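Local coordinates for UDP-L-Rhamnose Synthase (Acanthamoeba polyphaga mimivirus, PDB 7JID), which makes the nucleotide sugar UDP-L-rhamnose, probably as an NADP(H)-dependent oxidoreductase with a Rossmann-type fold, and binds NADP together with a UDP-linked 6-deoxy sugar, at residues 110-114 against 130-134; 161-165 against 258-262; 230-236 against 285-290; 201-205 against 267-271. All coordinates share one frame; numbering follows the deposited sequence.

Interaction 1: 110-114 against 130-134. With EDO (1,2-ethanediol), chain G.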
loop_
_atom_site.group_PDB
_atom_site.type_symbol
_atom_site.label_atom_id
_atom_site.label_comp_id
_atom_site.label_asym_id
_atom_site.label_seq_id
_atom_site.Cartn_x
_atom_site.Cartn_y
_atom_site.Cartn_z
ATOM N N GLY A 110 15.869 1.289 -5.181
ATOM C CA GLY A 110 16.671 1.099 -3.972
ATOM C C GLY A 110 16.606 2.320 -3.063
ATOM O O GLY A 110 17.305 2.268 -2.041
ATOM N N CYS A 111 15.721 3.294 -3.315
ATOM C CA CYS A 111 15.550 4.482 -2.421
ATOM C C CYS A 111 14.651 4.130 -1.224
ATOM O O CYS A 111 13.782 4.906 -0.875
ATOM C CB CYS A 111 15.120 5.675 -3.242
ATOM S SG CYS A 111 16.561 6.203 -4.221
ATOM N N ILE A 112 14.881 2.965 -0.616
ATOM C CA ILE A 112 14.091 2.439 0.539
ATOM C C ILE A 112 15.031 2.215 1.712
ATOM O O ILE A 112 14.575 1.709 2.753
ATOM C CB ILE A 112 13.378 1.152 0.087
ATOM C CG1 ILE A 112 14.368 0.053 -0.286
ATOM C CG2 ILE A 112 12.456 1.513 -1.086
ATOM C CD1 ILE A 112 13.737 -1.235 -0.729
ATOM N N PHE A 113 16.313 2.552 1.542
ATOM C CA PHE A 113 17.319 2.396 2.622
ATOM C C PHE A 113 18.098 3.697 2.815
ATOM O O PHE A 113 18.160 4.557 1.949
ATOM C CB PHE A 113 18.359 1.328 2.302
ATOM C CG PHE A 113 17.820 0.006 1.822
ATOM C CD1 PHE A 113 17.194 -0.869 2.700
ATOM C CD2 PHE A 113 17.907 -0.346 0.486
ATOM C CE1 PHE A 113 16.747 -2.101 2.257
ATOM C CE2 PHE A 113 17.461 -1.578 0.048
ATOM C CZ PHE A 113 16.814 -2.429 0.930
ATOM N N GLU A 114 18.640 3.833 4.009
ATOM C CA GLU A 114 19.503 4.971 4.391
ATOM C C GLU A 114 20.740 4.417 5.111
ATOM O O GLU A 114 20.574 3.706 6.107
ATOM C CB GLU A 114 18.692 5.975 5.212
ATOM C CG GLU A 114 19.486 7.155 5.716
ATOM C CD GLU A 114 19.892 8.251 4.742
ATOM O OE1 GLU A 114 19.094 8.673 3.792
ATOM O OE2 GLU A 114 20.985 8.816 5.013
ATOM N N ASP A 130 17.352 -7.342 2.905
ATOM C CA ASP A 130 17.232 -6.292 3.929
ATOM C C ASP A 130 15.857 -5.616 3.803
ATOM O O ASP A 130 15.352 -5.423 2.662
ATOM C CB ASP A 130 18.352 -5.259 3.822
ATOM C CG ASP A 130 19.615 -5.643 4.551
ATOM O OD1 ASP A 130 19.559 -6.470 5.525
ATOM O OD2 ASP A 130 20.653 -5.141 4.147
ATOM N N LYS A 131 15.270 -5.307 4.940
ATOM C CA LYS A 131 13.982 -4.580 4.997
ATOM C C LYS A 131 14.260 -3.092 4.829
ATOM O O LYS A 131 15.295 -2.599 5.225
ATOM C CB LYS A 131 13.283 -4.788 6.343
ATOM C CG LYS A 131 13.265 -6.222 6.834
ATOM C CD LYS A 131 12.730 -7.199 5.830
ATOM C CE LYS A 131 12.272 -8.477 6.500
ATOM N NZ LYS A 131 11.040 -8.256 7.290
ATOM N N PRO A 132 13.304 -2.313 4.300
ATOM C CA PRO A 132 13.446 -0.857 4.264
ATOM C C PRO A 132 13.769 -0.254 5.635
ATOM O O PRO A 132 13.251 -0.749 6.641
ATOM C CB PRO A 132 12.064 -0.396 3.799
ATOM C CG PRO A 132 11.556 -1.552 2.966
ATOM C CD PRO A 132 12.030 -2.780 3.724
ATOM N N ASN A 133 14.628 0.750 5.644
ATOM C CA ASN A 133 14.916 1.524 6.866
ATOM C C ASN A 133 14.898 3.008 6.571
ATOM O O ASN A 133 15.321 3.782 7.435
ATOM C CB ASN A 133 16.227 1.088 7.511
ATOM C CG ASN A 133 17.435 1.692 6.839
ATOM O OD1 ASN A 133 17.410 1.970 5.634
ATOM N ND2 ASN A 133 18.455 1.972 7.625
ATOM N N PHE A 134 14.456 3.437 5.397
ATOM C CA PHE A 134 14.282 4.872 5.076
ATOM C C PHE A 134 12.799 5.179 4.852
ATOM O O PHE A 134 12.182 4.552 3.969
ATOM C CB PHE A 134 15.140 5.316 3.889
ATOM C CG PHE A 134 14.924 6.751 3.522
ATOM C CD1 PHE A 134 15.396 7.798 4.318
ATOM C CD2 PHE A 134 14.190 7.082 2.411
ATOM C CE1 PHE A 134 15.124 9.113 3.981
ATOM C CE2 PHE A 134 13.954 8.396 2.050
ATOM C CZ PHE A 134 14.432 9.420 2.826
HETATM C C1 EDO G . 22.916 1.295 8.827
HETATM O O1 EDO G . 22.317 2.521 8.509
HETATM C C2 EDO G . 22.262 0.186 8.120
HETATM O O2 EDO G . 22.593 -1.081 8.612
#
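I112 and F113 bring their CA atoms to 5.0 and 4.6 Å from those of P132 and F134, where two loop segments pass with directions 89° apart. The carbonyl O of I112 accepts two backbone bonds: N133 N approaches it in the carbonyl plane at 3.0 Å, F134 N from well above that plane at 3.2 Å. N133 folds its side chain back onto E114. Its CG sits between the backbone N and the carbonyl carbon (chi1 80°), which lets the flat amide pair with both polar groups of the E114 backbone: OD1 takes E114 N at 2.8 Å, and ND2 gives a nearly straight bond to a lone pair of E114 O at 3.1 Å. The F113 ring turns an edge to the main chain, with CE1 3.3 Å from K131 O, while CG1 of I112 lies over one face and F126 stacks on the ring. F134 presses its CB against the carbonyl carbon of F113, and its ring lies at a slant to the E114 carboxylate (planes 47° apart), CD1 3.8 Å from E114 OE1. R246 and N259 N bind that carboxylate. Both segments belong to the long loop between strand 103-109 and helix 138-150 of the Rossmann domain, and C111 lines the nucleotide-sugar pocket. One carbonyl gripped twice and one amide bonded at both ends hold the segments together without regular secondary structure.

Interaction 2: 161-165 against 258-262. With AWU ([[(2~{R},3~{S},4~{R},5~{R})-5-[2,4-bis(oxidanylidene)pyrimidin-1-yl]-3,4-bis(oxidanyl)oxolan-2-yl]methoxy-oxidanyl-phosphoryl] [(2~{R},3~{R},4~{R},5~{R},6~{S})-6-methyl-3,4,5-tris(oxidanyl)oxan-2-yl] hydrogen phosphate), chain C.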
loop_
_atom_site.group_PDB
_atom_site.type_symbol
_atom_site.label_atom_id
_atom_site.label_comp_id
_atom_site.label_asym_id
_atom_site.label_seq_id
_atom_site.Cartn_x
_atom_site.Cartn_y
_atom_site.Cartn_z
ATOM N N ARG A 161 16.034 -3.149 -8.158
ATOM C CA ARG A 161 16.164 -1.866 -7.432
ATOM C C ARG A 161 17.183 -0.928 -8.081
ATOM O O ARG A 161 18.416 -1.059 -7.896
ATOM C CB ARG A 161 16.554 -2.202 -5.992
ATOM C CG ARG A 161 15.545 -3.002 -5.201
ATOM C CD ARG A 161 16.139 -3.138 -3.825
ATOM N NE ARG A 161 15.415 -3.946 -2.894
ATOM C CZ ARG A 161 15.958 -4.591 -1.866
ATOM N NH1 ARG A 161 17.277 -4.633 -1.730
ATOM N NH2 ARG A 161 15.162 -5.231 -1.027
ATOM N N ILE A 162 16.709 0.010 -8.917
ATOM C CA ILE A 162 17.598 1.058 -9.484
ATOM C C ILE A 162 17.587 2.248 -8.517
ATOM O O ILE A 162 16.630 2.384 -7.736
ATOM C CB ILE A 162 17.205 1.457 -10.910
ATOM C CG1 ILE A 162 15.771 1.990 -10.968
ATOM C CG2 ILE A 162 17.460 0.290 -11.854
ATOM C CD1 ILE A 162 15.541 2.861 -12.190
ATOM N N ARG A 163 18.587 3.075 -8.647
ATOM C CA ARG A 163 18.590 4.376 -7.951
ATOM C C ARG A 163 19.121 5.452 -8.860
ATOM O O ARG A 163 20.087 5.199 -9.611
ATOM C CB ARG A 163 19.452 4.330 -6.699
ATOM C CG ARG A 163 18.996 3.301 -5.693
ATOM C CD ARG A 163 19.766 3.379 -4.379
ATOM N NE ARG A 163 19.428 4.594 -3.642
ATOM C CZ ARG A 163 20.257 5.539 -3.200
ATOM N NH1 ARG A 163 21.513 5.585 -3.584
ATOM N NH2 ARG A 163 19.792 6.522 -2.470
ATOM N N MET A 164 18.641 6.672 -8.665
ATOM C CA MET A 164 19.257 7.881 -9.275
ATOM C C MET A 164 19.706 7.584 -10.706
ATOM O O MET A 164 20.870 7.795 -11.112
ATOM C CB MET A 164 20.457 8.322 -8.442
ATOM C CG MET A 164 20.005 8.595 -7.010
ATOM S SD MET A 164 21.352 8.902 -5.889
ATOM C CE MET A 164 20.455 9.543 -4.480
ATOM N N PRO A 165 18.780 7.096 -11.568
ATOM C CA PRO A 165 19.184 6.674 -12.897
ATOM C C PRO A 165 19.773 7.789 -13.766
ATOM O O PRO A 165 19.314 8.939 -13.702
ATOM C CB PRO A 165 17.897 6.175 -13.555
ATOM C CG PRO A 165 16.784 6.687 -12.696
ATOM C CD PRO A 165 17.363 6.833 -11.288
ATOM N N SER A 258 16.600 9.625 0.052
ATOM C CA SER A 258 17.310 8.383 0.408
ATOM C C SER A 258 18.793 8.513 0.006
ATOM O O SER A 258 19.085 8.955 -1.126
ATOM C CB SER A 258 16.709 7.248 -0.350
ATOM O OG SER A 258 17.442 6.054 -0.185
ATOM N N ASN A 259 19.690 8.121 0.892
ATOM C CA ASN A 259 21.147 8.075 0.601
ATOM C C ASN A 259 21.666 6.739 1.095
ATOM O O ASN A 259 21.533 6.502 2.316
ATOM C CB ASN A 259 21.909 9.225 1.275
ATOM C CG ASN A 259 21.521 10.550 0.679
ATOM O OD1 ASN A 259 21.988 10.927 -0.372
ATOM N ND2 ASN A 259 20.634 11.270 1.361
ATOM N N ASN A 260 22.301 5.926 0.247
ATOM C CA ASN A 260 22.728 4.578 0.689
ATOM C C ASN A 260 23.788 4.025 -0.272
ATOM O O ASN A 260 23.960 4.549 -1.376
ATOM C CB ASN A 260 21.517 3.673 0.877
ATOM C CG ASN A 260 20.854 3.290 -0.433
ATOM O OD1 ASN A 260 21.532 2.796 -1.316
ATOM N ND2 ASN A 260 19.546 3.477 -0.480
ATOM N N LEU A 261 24.417 2.962 0.189
ATOM C CA LEU A 261 25.092 1.928 -0.628
ATOM C C LEU A 261 24.210 0.700 -0.704
ATOM O O LEU A 261 23.787 0.200 0.383
ATOM C CB LEU A 261 26.416 1.544 0.035
ATOM C CG LEU A 261 27.149 0.326 -0.541
ATOM C CD1 LEU A 261 27.634 0.596 -1.951
ATOM C CD2 LEU A 261 28.324 -0.083 0.351
ATOM N N LEU A 262 24.000 0.195 -1.911
ATOM C CA LEU A 262 23.455 -1.164 -2.122
ATOM C C LEU A 262 24.603 -2.139 -2.329
ATOM O O LEU A 262 25.525 -1.855 -3.097
ATOM C CB LEU A 262 22.510 -1.204 -3.326
ATOM C CG LEU A 262 21.320 -0.249 -3.297
ATOM C CD1 LEU A 262 20.601 -0.367 -4.658
ATOM C CD2 LEU A 262 20.428 -0.480 -2.098
HETATM P PA AWU C . 15.510 14.827 -7.009
HETATM O O1A AWU C . 14.620 15.464 -6.010
HETATM O O2A AWU C . 15.750 15.546 -8.325
HETATM O O3A AWU C . 15.060 13.378 -7.606
HETATM P PB AWU C . 14.065 12.278 -6.887
HETATM O O1B AWU C . 14.435 11.917 -5.427
HETATM O O2B AWU C . 12.607 12.677 -7.207
HETATM O O3B AWU C . 14.507 11.017 -7.767
HETATM C "C5'" AWU C . 12.834 7.832 -8.214
HETATM O "O5'" AWU C . 13.360 9.125 -8.443
HETATM C "C4'" AWU C . 13.972 6.831 -8.114
HETATM O "O4'" AWU C . 13.500 5.526 -7.709
HETATM C "C3'" AWU C . 14.949 7.315 -7.094
HETATM O "O3'" AWU C . 16.117 6.549 -7.222
HETATM C "C2'" AWU C . 15.390 8.757 -7.322
HETATM C "C1'" AWU C . 14.253 9.651 -7.553
HETATM N N1 AWU C . 19.332 17.632 -4.893
HETATM C C2 AWU C . 20.255 18.641 -4.675
HETATM O O2 AWU C . 21.470 18.367 -4.591
HETATM N N3 AWU C . 19.816 19.939 -4.694
HETATM C C4 AWU C . 18.495 20.251 -4.769
HETATM O O4 AWU C . 18.173 21.496 -4.804
HETATM C C5 AWU C . 17.569 19.235 -5.008
HETATM C C6 AWU C . 17.980 17.907 -4.963
HETATM C C1C AWU C . 19.764 16.205 -4.903
HETATM C C2C AWU C . 18.961 15.237 -4.033
HETATM C C3C AWU C . 19.155 13.899 -4.792
HETATM C C4C AWU C . 19.247 14.375 -6.206
HETATM C C5C AWU C . 18.036 14.091 -7.069
HETATM C "C6'" AWU C . 11.924 7.569 -9.412
HETATM O "O2'" AWU C . 16.111 8.798 -8.536
HETATM O O2C AWU C . 19.540 15.195 -2.753
HETATM O O3C AWU C . 20.409 13.319 -4.480
HETATM O O4C AWU C . 19.398 15.788 -6.202
HETATM O O5C AWU C . 16.888 14.557 -6.323
#
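R163 reaches S258 with NH2, which lies 2.9 Å from S258 O at the edge of the guanidinium group and makes a weak hydrogen bond to S258 OG at 3.3 Å. The bend at chi3 (70°) swings the guanidinium out of line with the chain and lays one face against the amide of N260, planes 41° apart. ND2 of N260 stands above that face, 3.4 Å from R163 NE; both are donors, so this is packing, and ND2 spends its hydrogens on F113 O and G110 O. CD1 of L262 fills in along the aliphatic part, 3.8 Å from R163 CD. R163 and M164 follow strand 157-162 of the parallel Rossmann sheet and border the sugar site, whereas 258-262 lies in the loop between helices 246-252 and 265-270. M164 N gives a straight bond to the hydroxyl O3' of the bound UDP sugar at 2.9 Å, and M164 extends its chain until CE is 3.7 Å from S258 O. Farther out, R163 NH1 is held by S191 O and N190 OD1, S258 OG is bonded to F113 O, and R161, two residues earlier, sends its guanidinium to D147, N215 and T127 O.

Interaction 3: 230-236 against 285-290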
loop_
_atom_site.group_PDB
_atom_site.type_symbol
_atom_site.label_atom_id
_atom_site.label_comp_id
_atom_site.label_asym_id
_atom_site.label_seq_id
_atom_site.Cartn_x
_atom_site.Cartn_y
_atom_site.Cartn_z
ATOM N N LEU A 230 33.946 15.728 -12.564
ATOM C CA LEU A 230 34.281 15.140 -13.889
ATOM C C LEU A 230 33.780 16.014 -15.026
ATOM O O LEU A 230 34.502 16.167 -16.018
ATOM C CB LEU A 230 33.683 13.754 -14.002
ATOM C CG LEU A 230 34.396 12.680 -13.200
ATOM C CD1 LEU A 230 33.561 11.414 -13.180
ATOM C CD2 LEU A 230 35.790 12.414 -13.781
ATOM N N ILE A 231 32.573 16.557 -14.907
ATOM C CA ILE A 231 32.032 17.404 -16.000
ATOM C C ILE A 231 32.949 18.622 -16.128
ATOM O O ILE A 231 33.316 18.975 -17.259
ATOM C CB ILE A 231 30.579 17.781 -15.690
ATOM C CG1 ILE A 231 29.687 16.546 -15.783
ATOM C CG2 ILE A 231 30.144 18.921 -16.583
ATOM C CD1 ILE A 231 28.286 16.730 -15.222
ATOM N N ARG A 232 33.353 19.191 -15.002
ATOM C CA ARG A 232 34.235 20.375 -15.001
ATOM C C ARG A 232 35.575 20.013 -15.652
ATOM O O ARG A 232 36.021 20.732 -16.583
ATOM C CB ARG A 232 34.479 20.871 -13.583
ATOM C CG ARG A 232 35.414 22.071 -13.464
ATOM C CD ARG A 232 35.815 22.296 -12.014
ATOM N NE ARG A 232 36.541 21.134 -11.540
ATOM C CZ ARG A 232 36.579 20.688 -10.299
ATOM N NH1 ARG A 232 35.889 21.277 -9.333
ATOM N NH2 ARG A 232 37.270 19.590 -10.040
ATOM N N ASP A 233 36.181 18.931 -15.183
ATOM C CA ASP A 233 37.576 18.556 -15.531
ATOM C C ASP A 233 37.668 17.959 -16.939
ATOM O O ASP A 233 38.771 18.044 -17.516
ATOM C CB ASP A 233 38.138 17.610 -14.480
ATOM C CG ASP A 233 38.332 18.300 -13.151
ATOM O OD1 ASP A 233 38.399 19.536 -13.135
ATOM O OD2 ASP A 233 38.467 17.606 -12.146
ATOM N N ILE A 234 36.599 17.398 -17.489
ATOM C CA ILE A 234 36.578 16.833 -18.868
ATOM C C ILE A 234 36.126 17.914 -19.865
ATOM O O ILE A 234 36.793 18.051 -20.924
ATOM C CB ILE A 234 35.778 15.527 -18.953
ATOM C CG1 ILE A 234 36.417 14.425 -18.113
ATOM C CG2 ILE A 234 35.628 15.056 -20.397
ATOM C CD1 ILE A 234 35.546 13.227 -17.979
ATOM N N HIS A 235 35.079 18.677 -19.564
ATOM C CA HIS A 235 34.421 19.563 -20.563
ATOM C C HIS A 235 34.380 21.044 -20.180
ATOM O O HIS A 235 34.447 21.885 -21.112
ATOM C CB HIS A 235 32.987 19.113 -20.770
ATOM C CG HIS A 235 32.862 17.779 -21.404
ATOM N ND1 HIS A 235 33.348 17.503 -22.672
ATOM C CD2 HIS A 235 32.311 16.640 -20.942
ATOM C CE1 HIS A 235 33.084 16.251 -22.979
ATOM N NE2 HIS A 235 32.419 15.698 -21.929
ATOM N N LYS A 236 34.116 21.365 -18.923
ATOM C CA LYS A 236 33.634 22.710 -18.497
ATOM C C LYS A 236 34.521 23.284 -17.403
ATOM O O LYS A 236 34.176 23.294 -16.226
ATOM C CB LYS A 236 32.178 22.626 -18.046
ATOM C CG LYS A 236 31.188 22.286 -19.144
ATOM C CD LYS A 236 29.770 22.359 -18.651
ATOM C CE LYS A 236 28.765 22.052 -19.732
ATOM N NZ LYS A 236 28.690 23.137 -20.735
ATOM N N VAL A 285 30.208 10.886 -18.894
ATOM C CA VAL A 285 30.555 12.330 -19.015
ATOM C C VAL A 285 31.397 12.544 -20.284
ATOM O O VAL A 285 31.156 13.570 -20.960
ATOM C CB VAL A 285 31.271 12.839 -17.757
ATOM C CG1 VAL A 285 31.834 14.244 -17.957
ATOM C CG2 VAL A 285 30.309 12.808 -16.578
ATOM N N SER A 286 32.313 11.636 -20.604
ATOM C CA SER A 286 33.208 11.786 -21.792
ATOM C C SER A 286 32.367 11.882 -23.074
ATOM O O SER A 286 32.782 12.628 -24.002
ATOM C CB SER A 286 34.235 10.684 -21.857
ATOM O OG SER A 286 33.687 9.456 -22.321
ATOM N N LYS A 287 31.186 11.247 -23.090
ATOM C CA LYS A 287 30.323 11.091 -24.289
ATOM C C LYS A 287 29.200 12.137 -24.319
ATOM O O LYS A 287 28.514 12.221 -25.353
ATOM C CB LYS A 287 29.728 9.687 -24.311
ATOM C CG LYS A 287 30.760 8.590 -24.491
ATOM C CD LYS A 287 30.216 7.200 -24.316
ATOM C CE LYS A 287 31.248 6.142 -24.633
ATOM N NZ LYS A 287 30.600 4.828 -24.841
ATOM N N MET A 288 29.009 12.886 -23.239
ATOM C CA MET A 288 27.832 13.758 -23.001
ATOM C C MET A 288 27.915 15.001 -23.874
ATOM O O MET A 288 29.003 15.580 -23.927
ATOM C CB MET A 288 27.810 14.288 -21.565
ATOM C CG MET A 288 27.019 13.470 -20.685
ATOM S SD MET A 288 26.772 14.344 -19.151
ATOM C CE MET A 288 25.558 13.166 -18.566
ATOM N N LYS A 289 26.768 15.403 -24.423
ATOM C CA LYS A 289 26.491 16.757 -24.964
ATOM C C LYS A 289 25.851 17.642 -23.901
ATOM O O LYS A 289 25.170 17.095 -23.011
ATOM C CB LYS A 289 25.524 16.652 -26.139
ATOM C CG LYS A 289 26.177 16.232 -27.439
ATOM C CD LYS A 289 25.176 16.182 -28.547
ATOM C CE LYS A 289 24.175 15.073 -28.347
ATOM N NZ LYS A 289 23.481 14.764 -29.617
ATOM N N PHE A 290 26.050 18.959 -24.018
ATOM C CA PHE A 290 25.439 19.984 -23.135
ATOM C C PHE A 290 24.646 20.972 -24.008
ATOM O O PHE A 290 25.160 21.652 -24.896
ATOM C CB PHE A 290 26.523 20.625 -22.269
ATOM C CG PHE A 290 27.290 19.612 -21.457
ATOM C CD1 PHE A 290 26.901 19.280 -20.166
ATOM C CD2 PHE A 290 28.392 18.974 -22.000
ATOM C CE1 PHE A 290 27.610 18.341 -19.437
ATOM C CE2 PHE A 290 29.090 18.023 -21.276
ATOM C CZ PHE A 290 28.707 17.717 -19.991
#
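The C-terminal ends of helix 224-234 and helix 277-287 pack together, with V285 set against I231 and I234 and the last modelled residue, F290, folded back over the junction. CG1 of V285 lies 3.8 Å from both I231 CG1 and I234 CD1. Just past the first helix, H235 directs NE2 at V285 O, at 2.7 Å and in the plane of its own ring. M288 N reaches the same oxygen from the opposite face of the carbonyl, so this helix-end C=O carries two bonds, one from within 285-290 and one from across the contact. The two helices lie away from the parallel sheet, beside helix 175-181, where I231, M288 and F290 rest on I176 and L180. The H235 ring has CG2 of I234 centred over one face and joins an offset edge-to-face pair, in which F290 turns its edge toward the face of the imidazole, centroids 5.3 Å apart and planes at 63°. K236 lies across the phenyl face: its chain is extended as far as CE, which makes a CH-pi contact 3.6 Å from the F290 centroid, and a final bend at chi4 (-71°) brings NZ round to 3.7 Å from F290 CB.

Interaction 4: 201-205 against 267-271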
loop_
_atom_site.group_PDB
_atom_site.type_symbol
_atom_site.label_atom_id
_atom_site.label_comp_id
_atom_site.label_asym_id
_atom_site.label_seq_id
_atom_site.Cartn_x
_atom_site.Cartn_y
_atom_site.Cartn_z
ATOM N N VAL A 201 21.629 -5.449 -19.433
ATOM C CA VAL A 201 21.680 -6.489 -18.392
ATOM C C VAL A 201 20.238 -6.832 -17.997
ATOM O O VAL A 201 19.934 -8.030 -17.851
ATOM C CB VAL A 201 22.523 -5.978 -17.223
ATOM C CG1 VAL A 201 22.418 -6.857 -16.026
ATOM C CG2 VAL A 201 23.991 -5.784 -17.603
ATOM N N MET A 202 19.397 -5.814 -17.802
ATOM C CA MET A 202 18.009 -6.037 -17.338
ATOM C C MET A 202 17.300 -6.893 -18.402
ATOM O O MET A 202 16.624 -7.855 -18.031
ATOM C CB MET A 202 17.262 -4.721 -17.130
ATOM C CG MET A 202 15.778 -4.938 -17.038
ATOM S SD MET A 202 14.913 -3.467 -16.605
ATOM C CE MET A 202 15.164 -2.532 -18.084
ATOM N N ILE A 203 17.468 -6.528 -19.669
ATOM C CA ILE A 203 16.842 -7.270 -20.804
ATOM C C ILE A 203 17.364 -8.711 -20.783
ATOM O O ILE A 203 16.570 -9.646 -21.026
ATOM C CB ILE A 203 17.095 -6.571 -22.150
ATOM C CG1 ILE A 203 16.276 -5.290 -22.236
ATOM C CG2 ILE A 203 16.768 -7.516 -23.306
ATOM C CD1 ILE A 203 16.534 -4.427 -23.408
ATOM N N ASP A 204 18.681 -8.897 -20.586
ATOM C CA ASP A 204 19.277 -10.255 -20.547
ATOM C C ASP A 204 18.601 -11.079 -19.445
ATOM O O ASP A 204 18.255 -12.240 -19.646
ATOM C CB ASP A 204 20.802 -10.190 -20.412
ATOM C CG ASP A 204 21.464 -11.543 -20.644
ATOM O OD1 ASP A 204 21.398 -11.995 -21.837
ATOM O OD2 ASP A 204 21.939 -12.176 -19.653
ATOM N N MET A 205 18.527 -10.542 -18.233
ATOM C CA MET A 205 17.873 -11.190 -17.083
ATOM C C MET A 205 16.409 -11.588 -17.400
ATOM O O MET A 205 16.047 -12.726 -17.082
ATOM C CB MET A 205 17.932 -10.252 -15.867
ATOM C CG MET A 205 19.306 -10.175 -15.309
ATOM S SD MET A 205 19.368 -8.913 -13.994
ATOM C CE MET A 205 19.117 -10.009 -12.601
ATOM N N LEU A 267 24.126 -9.301 -8.081
ATOM C CA LEU A 267 24.155 -8.969 -9.518
ATOM C C LEU A 267 25.556 -9.305 -10.047
ATOM O O LEU A 267 25.645 -9.781 -11.184
ATOM C CB LEU A 267 23.849 -7.489 -9.733
ATOM C CG LEU A 267 23.739 -7.080 -11.202
ATOM C CD1 LEU A 267 22.590 -7.796 -11.897
ATOM C CD2 LEU A 267 23.625 -5.584 -11.303
ATOM N N GLN A 268 26.614 -8.949 -9.302
ATOM C CA GLN A 268 28.013 -9.148 -9.789
ATOM C C GLN A 268 28.302 -10.637 -10.020
ATOM O O GLN A 268 29.170 -10.905 -10.875
ATOM C CB GLN A 268 28.999 -8.491 -8.832
ATOM C CG GLN A 268 28.958 -6.969 -8.916
ATOM C CD GLN A 268 29.961 -6.346 -7.972
ATOM O OE1 GLN A 268 29.632 -5.696 -6.962
ATOM N NE2 GLN A 268 31.224 -6.555 -8.307
ATOM N N SER A 269 27.632 -11.537 -9.290
ATOM C CA SER A 269 27.792 -13.011 -9.428
ATOM C C SER A 269 27.337 -13.434 -10.819
ATOM O O SER A 269 27.861 -14.445 -11.319
ATOM C CB SER A 269 27.074 -13.778 -8.372
ATOM O OG SER A 269 25.645 -13.695 -8.525
ATOM N N LEU A 270 26.424 -12.684 -11.434
ATOM C CA LEU A 270 25.852 -13.036 -12.761
ATOM C C LEU A 270 26.452 -12.162 -13.852
ATOM O O LEU A 270 26.522 -12.617 -15.013
ATOM C CB LEU A 270 24.325 -12.897 -12.697
ATOM C CG LEU A 270 23.600 -13.797 -11.714
ATOM C CD1 LEU A 270 22.075 -13.617 -11.868
ATOM C CD2 LEU A 270 23.998 -15.268 -11.875
ATOM N N TYR A 271 26.805 -10.921 -13.534
ATOM C CA TYR A 271 27.227 -9.916 -14.528
ATOM C C TYR A 271 28.461 -9.240 -13.972
ATOM O O TYR A 271 28.378 -8.128 -13.460
ATOM C CB TYR A 271 26.082 -8.948 -14.814
ATOM C CG TYR A 271 24.918 -9.645 -15.449
ATOM C CD1 TYR A 271 24.902 -9.925 -16.804
ATOM C CD2 TYR A 271 23.823 -10.022 -14.689
ATOM C CE1 TYR A 271 23.820 -10.557 -17.384
ATOM C CE2 TYR A 271 22.746 -10.692 -15.249
ATOM C CZ TYR A 271 22.752 -10.972 -16.598
ATOM O OH TYR A 271 21.657 -11.588 -17.149
#
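V201, D204 and M205 are the residues of helix 195-207, a helix flanking the Rossmann sheet, that meet Y271 where the chain leaves helix 265-270. The tyrosine CG is anti to its own carbonyl carbon (chi1 -64°), which carries the ring away from its helix and across to the other one. V201 supports one face of that ring: CG1 stands almost squarely over its centre in a CH-pi contact, 3.7 Å from the centroid. M205 comes in obliquely, with CG 3.5 Å from Y271 CE2 and SD 5.1 Å from the ring centroid in a Met-aromatic contact that is neither face-on nor edge-on. Its chain runs extended to SD, which lies 4.0 Å from L267 CD1, and the turn at chi3 (95°) sets CE 4.2 Å from the same atom. L267 O accepts from both L270 N and Y271 N. M205 also packs on L158 and F214 of the sheet strands. D204 extends with CG anti to the backbone N and stands its carboxylate almost perpendicular to the ring (89°), and Y271 OH donates to the anti lone pair of D204 OD2 at 2.6 Å.

In the fold
Interactions 1 and 2 are neighbours, their centres about 9 Å apart, and they touch: C111 SG packs on R163 NE, and G110 N meets I162 O where strands 103-109 and 157-162 run out side by side. Both contribute residues to the nucleotide-sugar pocket. Interaction 4 lies about 17 Å from interaction 2, centre to centre, where helices 195-207 and 265-270 pack beside the sheet. Interaction 3 is remote, its centre about 23 Å from that of interaction 2, and joins helix 224-234 to helix 277-287, the last of the chain. Interaction 1 closes early in sequence, whereas interactions 2, 3 and 4 interleave, so that segments from 161-165 to 285-290 are paired across one another in sequence.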